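Local coordinates for protein RmpD (Hexulose-6-phosphate synthase) (Streptococcus mutans, PDB 3EXR) that is probably an enzyme of the HUMPS family, built as a parallel eight-stranded TIM barrel and assembled from two subunits, at residues L5-V10 / D189-I194; K111-V116 / I135-Y140; Q128-A133 / M167-S172; I60-T65 / W85-C90; A23-G28 / R53-D58. All coordinates share one frame; numbering follows the deposited sequence.

Contact 1 of 5, residues L5-V10 / D189-I194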
# COMPACT_ATOMS: atom_id res chain seq x y z
N LEU A 5 -26.08 -12.89 7.36
CA LEU A 5 -25.36 -12.61 8.59
C LEU A 5 -24.05 -11.87 8.29
O LEU A 5 -23.50 -11.98 7.19
CB LEU A 5 -25.01 -13.91 9.27
CG LEU A 5 -26.11 -14.74 9.92
CD1 LEU A 5 -25.49 -16.00 10.51
CD2 LEU A 5 -26.79 -13.94 11.00
N PRO A 6 -23.52 -11.13 9.27
CA PRO A 6 -22.15 -10.62 9.07
C PRO A 6 -21.19 -11.76 8.76
O PRO A 6 -21.29 -12.83 9.36
CB PRO A 6 -21.80 -9.99 10.42
CG PRO A 6 -23.18 -9.60 11.02
CD PRO A 6 -24.11 -10.71 10.56
N ASN A 7 -20.24 -11.49 7.86
CA ASN A 7 -19.19 -12.43 7.52
C ASN A 7 -18.16 -12.48 8.63
O ASN A 7 -17.94 -11.49 9.33
CB ASN A 7 -18.47 -11.99 6.24
CG ASN A 7 -19.31 -12.12 4.99
OD1 ASN A 7 -19.31 -11.19 4.15
ND2 ASN A 7 -19.98 -13.26 4.80
N LEU A 8 -17.53 -13.64 8.79
CA LEU A 8 -16.29 -13.77 9.50
C LEU A 8 -15.17 -13.86 8.47
O LEU A 8 -15.16 -14.76 7.63
CB LEU A 8 -16.28 -15.03 10.36
CG LEU A 8 -14.92 -15.34 11.02
CD1 LEU A 8 -14.34 -14.15 11.80
CD2 LEU A 8 -14.98 -16.56 11.88
N GLN A 9 -14.23 -12.93 8.57
CA GLN A 9 -13.06 -12.87 7.70
C GLN A 9 -11.81 -13.08 8.53
O GLN A 9 -11.71 -12.55 9.63
CB GLN A 9 -13.03 -11.53 6.98
CG GLN A 9 -11.79 -11.23 6.21
CD GLN A 9 -11.97 -10.00 5.31
OE1 GLN A 9 -13.06 -9.76 4.83
NE2 GLN A 9 -10.90 -9.25 5.09
N VAL A 10 -10.85 -13.83 7.98
CA VAL A 10 -9.54 -13.96 8.61
C VAL A 10 -8.47 -13.27 7.75
O VAL A 10 -8.38 -13.51 6.55
CB VAL A 10 -9.11 -15.45 8.86
CG1 VAL A 10 -9.00 -16.24 7.55
CG2 VAL A 10 -7.80 -15.51 9.60
N ASP A 189 -25.34 -2.89 11.75
CA ASP A 189 -25.41 -3.73 10.55
C ASP A 189 -24.03 -3.92 9.89
O ASP A 189 -23.81 -3.58 8.73
CB ASP A 189 -26.40 -3.07 9.57
CG ASP A 189 -26.71 -3.92 8.37
OD1 ASP A 189 -26.81 -5.16 8.51
OD2 ASP A 189 -26.90 -3.39 7.24
N VAL A 190 -23.11 -4.47 10.67
CA VAL A 190 -21.73 -4.73 10.22
C VAL A 190 -21.78 -5.76 9.10
O VAL A 190 -22.43 -6.80 9.23
CB VAL A 190 -20.85 -5.27 11.39
CG1 VAL A 190 -19.49 -5.75 10.89
CG2 VAL A 190 -20.69 -4.22 12.48
N PHE A 191 -21.05 -5.51 8.02
CA PHE A 191 -21.03 -6.42 6.86
C PHE A 191 -20.10 -7.61 7.08
O PHE A 191 -20.45 -8.74 6.79
CB PHE A 191 -20.64 -5.65 5.58
CG PHE A 191 -20.37 -6.53 4.38
CD1 PHE A 191 -21.39 -7.28 3.80
CD2 PHE A 191 -19.10 -6.59 3.82
CE1 PHE A 191 -21.16 -8.07 2.70
CE2 PHE A 191 -18.87 -7.39 2.69
CZ PHE A 191 -19.90 -8.13 2.14
N THR A 192 -18.91 -7.32 7.60
CA THR A 192 -17.88 -8.30 7.88
C THR A 192 -17.08 -7.94 9.10
O THR A 192 -16.72 -6.76 9.28
CB THR A 192 -16.90 -8.40 6.68
OG1 THR A 192 -17.59 -8.84 5.51
CG2 THR A 192 -15.79 -9.43 6.97
N PHE A 193 -16.80 -8.94 9.94
CA PHE A 193 -15.86 -8.80 11.06
C PHE A 193 -14.53 -9.44 10.64
O PHE A 193 -14.50 -10.62 10.27
CB PHE A 193 -16.39 -9.50 12.31
CG PHE A 193 -17.56 -8.77 12.94
CD1 PHE A 193 -17.34 -7.67 13.77
CD2 PHE A 193 -18.86 -9.16 12.67
CE1 PHE A 193 -18.44 -6.99 14.34
CE2 PHE A 193 -19.94 -8.48 13.25
CZ PHE A 193 -19.72 -7.40 14.07
N ILE A 194 -13.42 -8.68 10.68
CA ILE A 194 -12.11 -9.19 10.24
C ILE A 194 -11.28 -9.52 11.47
O ILE A 194 -10.88 -8.62 12.20
CB ILE A 194 -11.35 -8.15 9.40
CG1 ILE A 194 -12.17 -7.69 8.19
CG2 ILE A 194 -10.01 -8.74 8.97
CD1 ILE A 194 -11.54 -6.49 7.46
O HOH W 1 -22.77 -9.89 5.60
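P6 to Q9 run parallel to F191 to I194 where the first strand of the TIM barrel, 7-12, meets the last, 192-195, and closes the sheet. N7 N donates to F191 O (3.0 Å), F193 N to N7 O (2.9 Å), and Q9 N to F193 O (2.9 Å), the last nearly along the C=O axis. Beyond them the Q9 side chain leaves with CG anti to the backbone N (chi1 171°). Its CB touches T192 CG2 at 3.5 Å, CG and CD lie against I194 CG1, and OE1 turns back to T192 CG2. NE2 rests beside CG1 and CD1 of I194 while its hydrogen bond goes to E35. The two chains therefore run alongside one another. N7, on the same face of the sheet, holds OD1 over the F191 ring, 3.7 Å from its plane and nearer the rim than the centre. P6 CB meets the edge of the F193 ring, 3.7 Å from CE2, while V190 CG1 covers the centre of one face of that ring.

Contact 2 of 5, residues K111-V116 / I135-Y140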
# COMPACT_ATOMS: atom_id res chain seq x y z
N LYS A 111 -18.35 -11.50 -8.66
CA LYS A 111 -17.97 -11.16 -7.28
C LYS A 111 -16.96 -9.99 -7.15
O LYS A 111 -16.77 -9.48 -6.05
CB LYS A 111 -17.40 -12.40 -6.56
CG LYS A 111 -18.32 -13.63 -6.39
CD LYS A 111 -17.89 -14.53 -5.18
CE LYS A 111 -16.80 -15.64 -5.51
NZ LYS A 111 -16.03 -16.36 -4.35
N GLY A 112 -16.33 -9.57 -8.26
CA GLY A 112 -15.27 -8.57 -8.23
C GLY A 112 -15.66 -7.22 -7.65
O GLY A 112 -16.61 -6.60 -8.11
N GLU A 113 -14.91 -6.78 -6.64
CA GLU A 113 -15.18 -5.52 -5.96
C GLU A 113 -13.93 -4.90 -5.38
O GLU A 113 -12.96 -5.62 -5.04
CB GLU A 113 -16.13 -5.76 -4.77
CG GLU A 113 -17.57 -6.12 -5.11
CD GLU A 113 -18.50 -5.84 -3.95
OE1 GLU A 113 -18.49 -4.70 -3.42
OE2 GLU A 113 -19.22 -6.78 -3.56
N ILE A 114 -13.99 -3.58 -5.21
CA ILE A 114 -13.00 -2.79 -4.50
C ILE A 114 -13.53 -2.44 -3.10
O ILE A 114 -14.75 -2.23 -2.89
CB ILE A 114 -12.64 -1.52 -5.31
CG1 ILE A 114 -12.15 -1.91 -6.71
CG2 ILE A 114 -11.60 -0.65 -4.59
CD1 ILE A 114 -10.97 -2.83 -6.76
N GLN A 115 -12.61 -2.43 -2.15
CA GLN A 115 -12.88 -2.02 -0.77
C GLN A 115 -11.93 -0.87 -0.43
O GLN A 115 -10.74 -0.97 -0.70
CB GLN A 115 -12.59 -3.17 0.21
CG GLN A 115 -13.25 -4.51 -0.11
CD GLN A 115 -12.89 -5.55 0.93
OE1 GLN A 115 -11.70 -5.86 1.08
NE2 GLN A 115 -13.89 -6.04 1.69
N VAL A 116 -12.44 0.17 0.21
CA VAL A 116 -11.62 1.31 0.61
C VAL A 116 -11.13 1.12 2.05
O VAL A 116 -11.90 1.05 3.02
CB VAL A 116 -12.36 2.64 0.52
CG1 VAL A 116 -11.40 3.79 0.85
CG2 VAL A 116 -12.92 2.86 -0.88
N ILE A 135 -18.05 2.22 -5.78
CA ILE A 135 -17.36 1.51 -4.72
C ILE A 135 -18.09 1.69 -3.39
O ILE A 135 -18.23 2.80 -2.85
CB ILE A 135 -15.89 1.96 -4.67
CG1 ILE A 135 -15.20 1.54 -5.99
CG2 ILE A 135 -15.15 1.38 -3.43
CD1 ILE A 135 -13.91 2.21 -6.30
N SER A 136 -18.54 0.57 -2.83
CA SER A 136 -19.46 0.62 -1.70
C SER A 136 -19.10 -0.29 -0.56
O SER A 136 -19.96 -0.69 0.20
CB SER A 136 -20.90 0.37 -2.17
OG SER A 136 -21.06 -0.93 -2.69
N GLN A 137 -17.80 -0.62 -0.45
CA GLN A 137 -17.25 -1.28 0.73
C GLN A 137 -16.14 -0.43 1.32
O GLN A 137 -15.31 0.14 0.57
CB GLN A 137 -16.68 -2.66 0.39
CG GLN A 137 -17.70 -3.71 0.09
CD GLN A 137 -17.11 -5.11 0.23
OE1 GLN A 137 -16.65 -5.47 1.31
NE2 GLN A 137 -17.13 -5.90 -0.85
N ALA A 138 -16.11 -0.37 2.64
CA ALA A 138 -15.08 0.37 3.38
C ALA A 138 -14.65 -0.43 4.58
O ALA A 138 -15.46 -1.11 5.21
CB ALA A 138 -15.60 1.71 3.81
N ILE A 139 -13.35 -0.34 4.90
CA ILE A 139 -12.79 -1.07 6.04
C ILE A 139 -12.42 -0.07 7.12
O ILE A 139 -11.54 0.78 6.93
CB ILE A 139 -11.47 -1.82 5.64
CG1 ILE A 139 -11.58 -2.58 4.30
CG2 ILE A 139 -11.02 -2.70 6.78
CD1 ILE A 139 -12.69 -3.53 4.20
N TYR A 140 -13.08 -0.19 8.26
CA TYR A 140 -12.90 0.71 9.39
C TYR A 140 -12.12 0.01 10.51
O TYR A 140 -12.51 -1.08 10.93
CB TYR A 140 -14.27 1.22 9.92
CG TYR A 140 -14.14 2.37 10.87
CD1 TYR A 140 -14.34 3.69 10.44
CD2 TYR A 140 -13.78 2.16 12.21
CE1 TYR A 140 -14.17 4.77 11.30
CE2 TYR A 140 -13.61 3.24 13.08
CZ TYR A 140 -13.82 4.54 12.61
OH TYR A 140 -13.68 5.60 13.46
O HOH W 2 -17.46 -2.12 -3.74
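Q137 reaches back between E113 and Q115 and takes a side-chain hydrogen bond at each end of its amide. CG stands beside the backbone N (chi1 -72°) and the chain continues extended. NE2 gives a nearly straight bond to E113 OE1 (3.1 Å), which lies in the Q137 amide plane but is approached from above its own carboxylate. Q115, also extended and with CG beside the backbone N (chi1 -51°), brings NE2 to Q137 OE1 at 2.8 Å from above the carbonyl plane, the two amides being turned 79° apart. I139 CD1 packs against the Q115 amide, and I135 CG2 meets V116 CG2 at 3.7 Å. Backbone bonds from V116 N to Q137 O and from I139 N to V116 O join the parallel strands of this beta-alpha-beta unit. A water bridges E113 OE1, I114 O and S136 N. With donor and acceptor ends both engaged, the Q137 amide has its flip settled, and R170, in a salt bridge with E113 OE1, probably helps stabilise the negative charge on that carboxylate.

Contact 3 of 5, residues Q128-A133 / M167-S172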
# COMPACT_ATOMS: atom_id res chain seq x y z
N GLN A 128 -18.53 9.87 -0.24
CA GLN A 128 -19.61 9.92 -1.23
C GLN A 128 -19.03 9.81 -2.65
O GLN A 128 -19.65 9.24 -3.54
CB GLN A 128 -20.46 11.20 -1.05
CG GLN A 128 -21.67 11.28 -1.96
CD GLN A 128 -22.70 10.20 -1.66
OE1 GLN A 128 -23.13 10.05 -0.51
NE2 GLN A 128 -23.05 9.40 -2.66
N GLN A 129 -17.83 10.34 -2.87
CA GLN A 129 -17.17 10.19 -4.16
C GLN A 129 -16.88 8.71 -4.47
O GLN A 129 -17.06 8.27 -5.60
CB GLN A 129 -15.90 11.02 -4.22
CG GLN A 129 -16.12 12.50 -4.20
CD GLN A 129 -14.81 13.18 -4.40
OE1 GLN A 129 -14.26 13.14 -5.51
NE2 GLN A 129 -14.25 13.74 -3.34
N TRP A 130 -16.50 7.93 -3.45
CA TRP A 130 -16.27 6.51 -3.67
C TRP A 130 -17.57 5.84 -4.11
O TRP A 130 -17.59 5.11 -5.10
CB TRP A 130 -15.68 5.79 -2.42
CG TRP A 130 -14.48 6.49 -1.83
CD1 TRP A 130 -13.52 7.18 -2.49
CD2 TRP A 130 -14.13 6.55 -0.44
NE1 TRP A 130 -12.60 7.69 -1.61
CE2 TRP A 130 -12.97 7.34 -0.34
CE3 TRP A 130 -14.72 6.06 0.74
CZ2 TRP A 130 -12.35 7.60 0.88
CZ3 TRP A 130 -14.12 6.35 1.95
CH2 TRP A 130 -12.94 7.11 2.01
N LEU A 131 -18.67 6.13 -3.41
CA LEU A 131 -19.97 5.54 -3.75
C LEU A 131 -20.36 5.89 -5.19
O LEU A 131 -20.81 5.03 -5.95
CB LEU A 131 -21.06 6.04 -2.80
CG LEU A 131 -20.98 5.54 -1.35
CD1 LEU A 131 -21.92 6.33 -0.45
CD2 LEU A 131 -21.28 4.05 -1.18
N ASP A 132 -20.17 7.15 -5.54
CA ASP A 132 -20.53 7.65 -6.89
C ASP A 132 -19.72 6.96 -7.96
O ASP A 132 -20.19 6.81 -9.09
CB ASP A 132 -20.32 9.15 -7.00
CG ASP A 132 -21.30 9.95 -6.17
OD1 ASP A 132 -22.31 9.39 -5.69
OD2 ASP A 132 -21.05 11.16 -5.97
N ALA A 133 -18.50 6.54 -7.58
CA ALA A 133 -17.58 5.81 -8.47
C ALA A 133 -17.87 4.31 -8.50
O ALA A 133 -17.14 3.56 -9.17
CB ALA A 133 -16.11 6.09 -8.08
N MET A 167 -24.87 5.88 4.86
CA MET A 167 -24.55 6.41 3.53
C MET A 167 -24.70 5.36 2.43
O MET A 167 -24.77 5.71 1.26
CB MET A 167 -23.11 6.95 3.51
CG MET A 167 -22.95 8.24 4.26
SD MET A 167 -21.26 8.87 4.17
CE MET A 167 -21.23 9.52 2.55
N GLY A 168 -24.72 4.08 2.78
CA GLY A 168 -24.83 3.02 1.78
C GLY A 168 -23.61 2.09 1.68
O GLY A 168 -23.59 1.23 0.81
N PHE A 169 -22.64 2.24 2.57
CA PHE A 169 -21.50 1.30 2.63
C PHE A 169 -21.82 -0.03 3.29
O PHE A 169 -22.53 -0.09 4.33
CB PHE A 169 -20.28 1.91 3.31
CG PHE A 169 -19.57 2.96 2.48
CD1 PHE A 169 -18.59 2.60 1.57
CD2 PHE A 169 -19.92 4.29 2.60
CE1 PHE A 169 -17.93 3.55 0.79
CE2 PHE A 169 -19.27 5.26 1.84
CZ PHE A 169 -18.27 4.90 0.94
N ARG A 170 -21.25 -1.09 2.72
CA ARG A 170 -21.04 -2.33 3.46
C ARG A 170 -19.72 -2.17 4.19
O ARG A 170 -18.66 -2.11 3.56
CB ARG A 170 -21.04 -3.55 2.52
CG ARG A 170 -22.47 -4.05 2.18
CD ARG A 170 -22.49 -4.94 0.93
NE ARG A 170 -22.03 -4.18 -0.23
CZ ARG A 170 -21.24 -4.62 -1.20
NH1 ARG A 170 -20.85 -5.88 -1.26
NH2 ARG A 170 -20.86 -3.77 -2.13
N VAL A 171 -19.80 -2.05 5.51
CA VAL A 171 -18.66 -1.72 6.34
C VAL A 171 -18.08 -2.97 7.01
O VAL A 171 -18.77 -3.75 7.65
CB VAL A 171 -19.02 -0.64 7.39
CG1 VAL A 171 -17.86 -0.37 8.35
CG2 VAL A 171 -19.46 0.63 6.69
N SER A 172 -16.78 -3.18 6.82
CA SER A 172 -16.05 -4.19 7.55
C SER A 172 -15.35 -3.51 8.71
O SER A 172 -14.85 -2.39 8.57
CB SER A 172 -14.99 -4.84 6.66
OG SER A 172 -15.57 -5.55 5.62
O HOH W 3 -24.95 8.40 0.53
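L131 and F169 carry the apolar part of this contact. L131 CD2 sits over the centre of the F169 ring, 3.7 Å from the centroid and 9° off the normal, a CH-pi contact of almost ideal alignment. CG of the same leucine reaches the far end of the ring, 3.6 Å from CZ, and its other branch, CD1, lies on M167 O. In F169, chi1 (-73°) sets CG beside the backbone N, and the ring lies against L131 and W130. Its outer end meets the indole: F169 CZ comes to the edge of the W130 ring near its plane, 3.7 Å from CE3, the two side chains crossing at about a right angle. M167 CE, at the end of a chain bent at chi3, adds a van der Waals contact with Q128 OE1 at 3.6 Å.

The one polar link across the segments runs through a water: Q128 OE1 accepts from it at 2.7 Å, and it also donates to M167 O. The other end of the Q128 amide is occupied within its own helix, NE2 bonding to D132 OD1 from above the carboxylate plane.

G168 ends helix 155-167 with positive phi in a Schellman motif, and the chain then enters strand 170-174. Helix 124-132 packs against the turn that leads from helix 155-167 into that strand, in the outer layer of the TIM barrel.

Contact 4 of 5, residues I60-T65 / W85-C90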
# COMPACT_ATOMS: atom_id res chain seq x y z
N ILE A 60 -14.75 -16.47 -0.33
CA ILE A 60 -14.39 -15.12 -0.80
C ILE A 60 -12.90 -14.89 -0.47
O ILE A 60 -12.48 -15.16 0.64
CB ILE A 60 -15.27 -14.04 -0.15
CG1 ILE A 60 -16.73 -14.20 -0.60
CG2 ILE A 60 -14.76 -12.66 -0.52
CD1 ILE A 60 -17.77 -13.44 0.25
N ILE A 61 -12.12 -14.41 -1.44
CA ILE A 61 -10.69 -14.15 -1.23
C ILE A 61 -10.39 -12.67 -1.47
O ILE A 61 -10.80 -12.12 -2.49
CB ILE A 61 -9.82 -15.01 -2.17
CG1 ILE A 61 -9.99 -16.49 -1.84
CG2 ILE A 61 -8.33 -14.62 -2.10
CD1 ILE A 61 -9.29 -17.40 -2.72
N VAL A 62 -9.69 -12.06 -0.53
CA VAL A 62 -9.33 -10.65 -0.55
C VAL A 62 -7.83 -10.55 -0.79
O VAL A 62 -7.05 -11.23 -0.12
CB VAL A 62 -9.65 -9.97 0.79
CG1 VAL A 62 -9.33 -8.48 0.73
CG2 VAL A 62 -11.11 -10.19 1.17
N ALA A 63 -7.47 -9.76 -1.81
CA ALA A 63 -6.06 -9.35 -2.02
C ALA A 63 -5.95 -7.95 -1.40
O ALA A 63 -6.41 -6.95 -1.96
CB ALA A 63 -5.72 -9.32 -3.49
N ASP A 64 -5.28 -7.87 -0.25
CA ASP A 64 -5.20 -6.62 0.51
C ASP A 64 -3.97 -5.84 0.03
O ASP A 64 -2.99 -5.76 0.73
CB ASP A 64 -5.15 -6.95 2.00
CG ASP A 64 -5.04 -5.74 2.90
OD1 ASP A 64 -5.40 -4.62 2.53
OD2 ASP A 64 -4.58 -5.91 4.05
N THR A 65 -4.07 -5.26 -1.16
CA THR A 65 -2.93 -4.53 -1.72
C THR A 65 -2.84 -3.07 -1.26
O THR A 65 -1.82 -2.43 -1.45
CB THR A 65 -2.98 -4.50 -3.25
OG1 THR A 65 -4.20 -3.89 -3.67
CG2 THR A 65 -2.99 -5.89 -3.82
N TRP A 85 -12.14 -9.64 -3.91
CA TRP A 85 -12.10 -8.28 -3.42
C TRP A 85 -10.66 -7.82 -3.37
O TRP A 85 -9.79 -8.61 -3.06
CB TRP A 85 -12.68 -8.16 -2.02
CG TRP A 85 -14.12 -8.60 -1.93
CD1 TRP A 85 -14.99 -8.75 -2.96
CD2 TRP A 85 -14.84 -8.94 -0.74
NE1 TRP A 85 -16.21 -9.17 -2.49
CE2 TRP A 85 -16.15 -9.29 -1.13
CE3 TRP A 85 -14.51 -8.99 0.62
CZ2 TRP A 85 -17.13 -9.68 -0.21
CZ3 TRP A 85 -15.48 -9.39 1.54
CH2 TRP A 85 -16.77 -9.74 1.12
N MET A 86 -10.44 -6.56 -3.70
CA MET A 86 -9.13 -5.94 -3.51
C MET A 86 -9.29 -4.63 -2.74
O MET A 86 -10.25 -3.86 -2.98
CB MET A 86 -8.45 -5.65 -4.84
CG MET A 86 -7.00 -5.26 -4.67
SD MET A 86 -6.13 -4.77 -6.16
CE MET A 86 -6.72 -3.08 -6.44
N THR A 87 -8.35 -4.34 -1.84
CA THR A 87 -8.34 -3.05 -1.18
C THR A 87 -7.60 -1.96 -1.95
O THR A 87 -6.54 -2.19 -2.56
CB THR A 87 -7.77 -3.13 0.26
OG1 THR A 87 -6.43 -3.62 0.24
CG2 THR A 87 -8.60 -4.10 1.15
N CYS A 88 -8.16 -0.75 -1.89
CA CYS A 88 -7.44 0.47 -2.27
C CYS A 88 -7.35 1.32 -1.04
O CYS A 88 -8.33 1.42 -0.27
CB CYS A 88 -8.20 1.27 -3.32
SG CYS A 88 -8.09 0.68 -5.00
N ILE A 89 -6.18 1.93 -0.83
CA ILE A 89 -6.02 2.91 0.24
C ILE A 89 -6.91 4.12 -0.09
O ILE A 89 -7.13 4.45 -1.26
CB ILE A 89 -4.50 3.27 0.42
CG1 ILE A 89 -4.24 4.05 1.73
CG2 ILE A 89 -3.92 3.98 -0.79
CD1 ILE A 89 -4.55 3.21 2.98
N CYS A 90 -7.44 4.77 0.93
CA CYS A 90 -8.38 5.87 0.70
C CYS A 90 -7.73 7.08 0.02
O CYS A 90 -8.43 7.94 -0.50
CB CYS A 90 -9.03 6.28 2.03
SG CYS A 90 -7.86 6.67 3.35
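Strands 60-67 and 85-89 run parallel, with V62 paired to W85 and A63 to M86, held by bonds from W85 N to I61 O, A63 N to W85 O (2.9 Å) and T87 N to A63 O. I60 lays CG2 over the centre of the W85 six-membered ring, 3.6 Å from the centroid, a CH-pi contact only 5° off the normal, and V62 CG2 comes obliquely to CE3. Farther along, T87 OG1, set between the backbone N and the carbonyl carbon (chi1 60°), donates to the anti lone pair of D64 OD1 at 2.7 Å; the same hydroxyl oxygen is bonded to K66 N, and D64 OD2 forms a salt bridge to K66. T65 OG1 makes a weak bond to T87 O (3.1 Å), beside CG and SD of M86, and T65 also packs on L42 of the second subunit. W85, V62 and T87 abut Q115 of the next strand, V62 and W85 also reach V33, and M86 and T65 face V74 of helix 71-79.

Contact 5 of 5, residues A23-G28 / R53-D58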
# COMPACT_ATOMS: atom_id res chain seq x y z
N ALA A 23 -1.85 -20.83 8.57
CA ALA A 23 -2.98 -20.19 9.28
C ALA A 23 -4.29 -20.36 8.48
O ALA A 23 -5.36 -20.66 9.06
CB ALA A 23 -2.70 -18.73 9.55
N ALA A 24 -4.22 -20.15 7.17
CA ALA A 24 -5.40 -20.29 6.30
C ALA A 24 -6.01 -21.67 6.36
O ALA A 24 -7.23 -21.82 6.49
CB ALA A 24 -5.05 -19.97 4.86
N VAL A 25 -5.16 -22.68 6.29
CA VAL A 25 -5.64 -24.06 6.36
C VAL A 25 -6.28 -24.36 7.72
O VAL A 25 -7.25 -25.11 7.80
CB VAL A 25 -4.51 -25.06 6.00
CG1 VAL A 25 -4.94 -26.52 6.28
CG2 VAL A 25 -4.14 -24.91 4.54
N SER A 26 -5.75 -23.76 8.79
CA SER A 26 -6.27 -24.00 10.15
C SER A 26 -7.69 -23.52 10.38
O SER A 26 -8.39 -24.09 11.21
CB SER A 26 -5.34 -23.41 11.22
OG SER A 26 -5.41 -21.99 11.29
N VAL A 27 -8.09 -22.44 9.70
CA VAL A 27 -9.40 -21.81 9.92
C VAL A 27 -10.32 -21.74 8.71
O VAL A 27 -11.50 -21.42 8.84
CB VAL A 27 -9.30 -20.37 10.51
CG1 VAL A 27 -8.57 -20.35 11.83
CG2 VAL A 27 -8.68 -19.38 9.55
N GLY A 28 -9.79 -22.04 7.53
CA GLY A 28 -10.49 -21.81 6.27
C GLY A 28 -11.92 -22.31 6.20
O GLY A 28 -12.81 -21.60 5.77
N ARG A 53 -6.92 -19.68 -3.52
CA ARG A 53 -8.05 -20.02 -4.38
C ARG A 53 -8.14 -21.51 -4.64
O ARG A 53 -9.22 -22.07 -4.64
CB ARG A 53 -8.00 -19.22 -5.67
CG ARG A 53 -9.06 -19.58 -6.72
CD ARG A 53 -10.48 -19.56 -6.21
NE ARG A 53 -10.90 -18.18 -6.04
CZ ARG A 53 -11.74 -17.74 -5.12
NH1 ARG A 53 -12.23 -18.56 -4.22
NH2 ARG A 53 -12.02 -16.44 -5.08
N SER A 54 -6.99 -22.15 -4.82
CA SER A 54 -6.92 -23.59 -5.03
C SER A 54 -7.38 -24.36 -3.76
O SER A 54 -8.13 -25.34 -3.84
CB SER A 54 -5.47 -23.94 -5.39
OG SER A 54 -5.34 -25.31 -5.67
N LEU A 55 -6.92 -23.92 -2.60
CA LEU A 55 -7.33 -24.55 -1.36
C LEU A 55 -8.81 -24.34 -1.05
O LEU A 55 -9.43 -25.22 -0.43
CB LEU A 55 -6.50 -24.00 -0.20
CG LEU A 55 -5.02 -24.43 -0.17
CD1 LEU A 55 -4.21 -23.54 0.77
CD2 LEU A 55 -4.96 -25.88 0.27
N PHE A 56 -9.35 -23.18 -1.46
CA PHE A 56 -10.70 -22.74 -1.09
C PHE A 56 -11.49 -22.21 -2.31
O PHE A 56 -11.64 -20.99 -2.51
CB PHE A 56 -10.59 -21.70 0.02
CG PHE A 56 -9.91 -22.23 1.25
CD1 PHE A 56 -10.56 -23.12 2.10
CD2 PHE A 56 -8.61 -21.85 1.56
CE1 PHE A 56 -9.91 -23.62 3.23
CE2 PHE A 56 -7.99 -22.36 2.67
CZ PHE A 56 -8.63 -23.22 3.51
N PRO A 57 -11.93 -23.12 -3.18
CA PRO A 57 -12.55 -22.73 -4.46
C PRO A 57 -13.78 -21.84 -4.32
O PRO A 57 -14.05 -21.02 -5.21
CB PRO A 57 -12.94 -24.08 -5.10
CG PRO A 57 -12.66 -25.14 -4.06
CD PRO A 57 -11.76 -24.58 -3.05
N ASP A 58 -14.48 -21.95 -3.19
CA ASP A 58 -15.77 -21.29 -3.04
C ASP A 58 -15.80 -20.29 -1.88
O ASP A 58 -16.87 -19.91 -1.40
CB ASP A 58 -16.87 -22.36 -2.91
CG ASP A 58 -16.94 -23.30 -4.14
OD1 ASP A 58 -16.89 -22.83 -5.30
OD2 ASP A 58 -17.04 -24.53 -3.98
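F56 points its ring at the C-terminal part of helix 17-27, the CZ end leading. CG stands beside the backbone N (chi1 -60°), and the ring reaches the turn formed by A24, V25 and G28. CE1 lies 3.6 Å from G28 CA, and CZ is equally close to that CA. On the helix side CZ also approaches A24 O at 3.6 Å, the oxygen that takes a weak bond from G28 N. Both G28 CA and A24 O stand obliquely to the ring, whereas V25 CA is at its edge, near the ring plane, 4.2 Å from CZ. G28 carries no side chain, and this allows the ring end to come against its backbone.

Beside this, V25 and L55 cross at about a right angle, CG2 of the valine meeting CD1 of the leucine at 4.0 Å on the exposed side. These are outer helices of the TIM barrel: 17-27 and 47-55 each cover the sheet from outside, and F56 is the first residue beyond the helical part of 47-55. A23 and A24 turn onto L12 of the strand preceding helix 17-27, while V27 packs on V10.

R53 NH2 forms a salt bridge to D84, and R53 NH1 a hydrogen bond to K59 O; within its own segment, NH1 also makes a weak bond to F56 O (3.0 Å).

Contacts 1, 2 and 4 are pieces of one barrel wall, with centres about 8 to 15 Å apart, and their side chains meet inside the barrel: F191 CE2 of contact 1 lies 3.5 Å from W85 CH2 of contact 4 and 3.2 Å from Q137 OE1 of contact 2. R170 of the 167-172 segment joins contact 3 to contact 2: its NH2 makes a salt bridge with E113 OE1 at 2.9 Å. Contact 5, on the outside, touches contact 4 through I61 CD1, 3.3 Å from R53 CA, and contact 1 through V27 on V10. Contacts 3 and 5 sit on opposite sides of the chain's centre, their centres about 29 Å apart. In TIM barrels the active site lies at the C-terminal ends of the strands, toward which D64 and T87 lie.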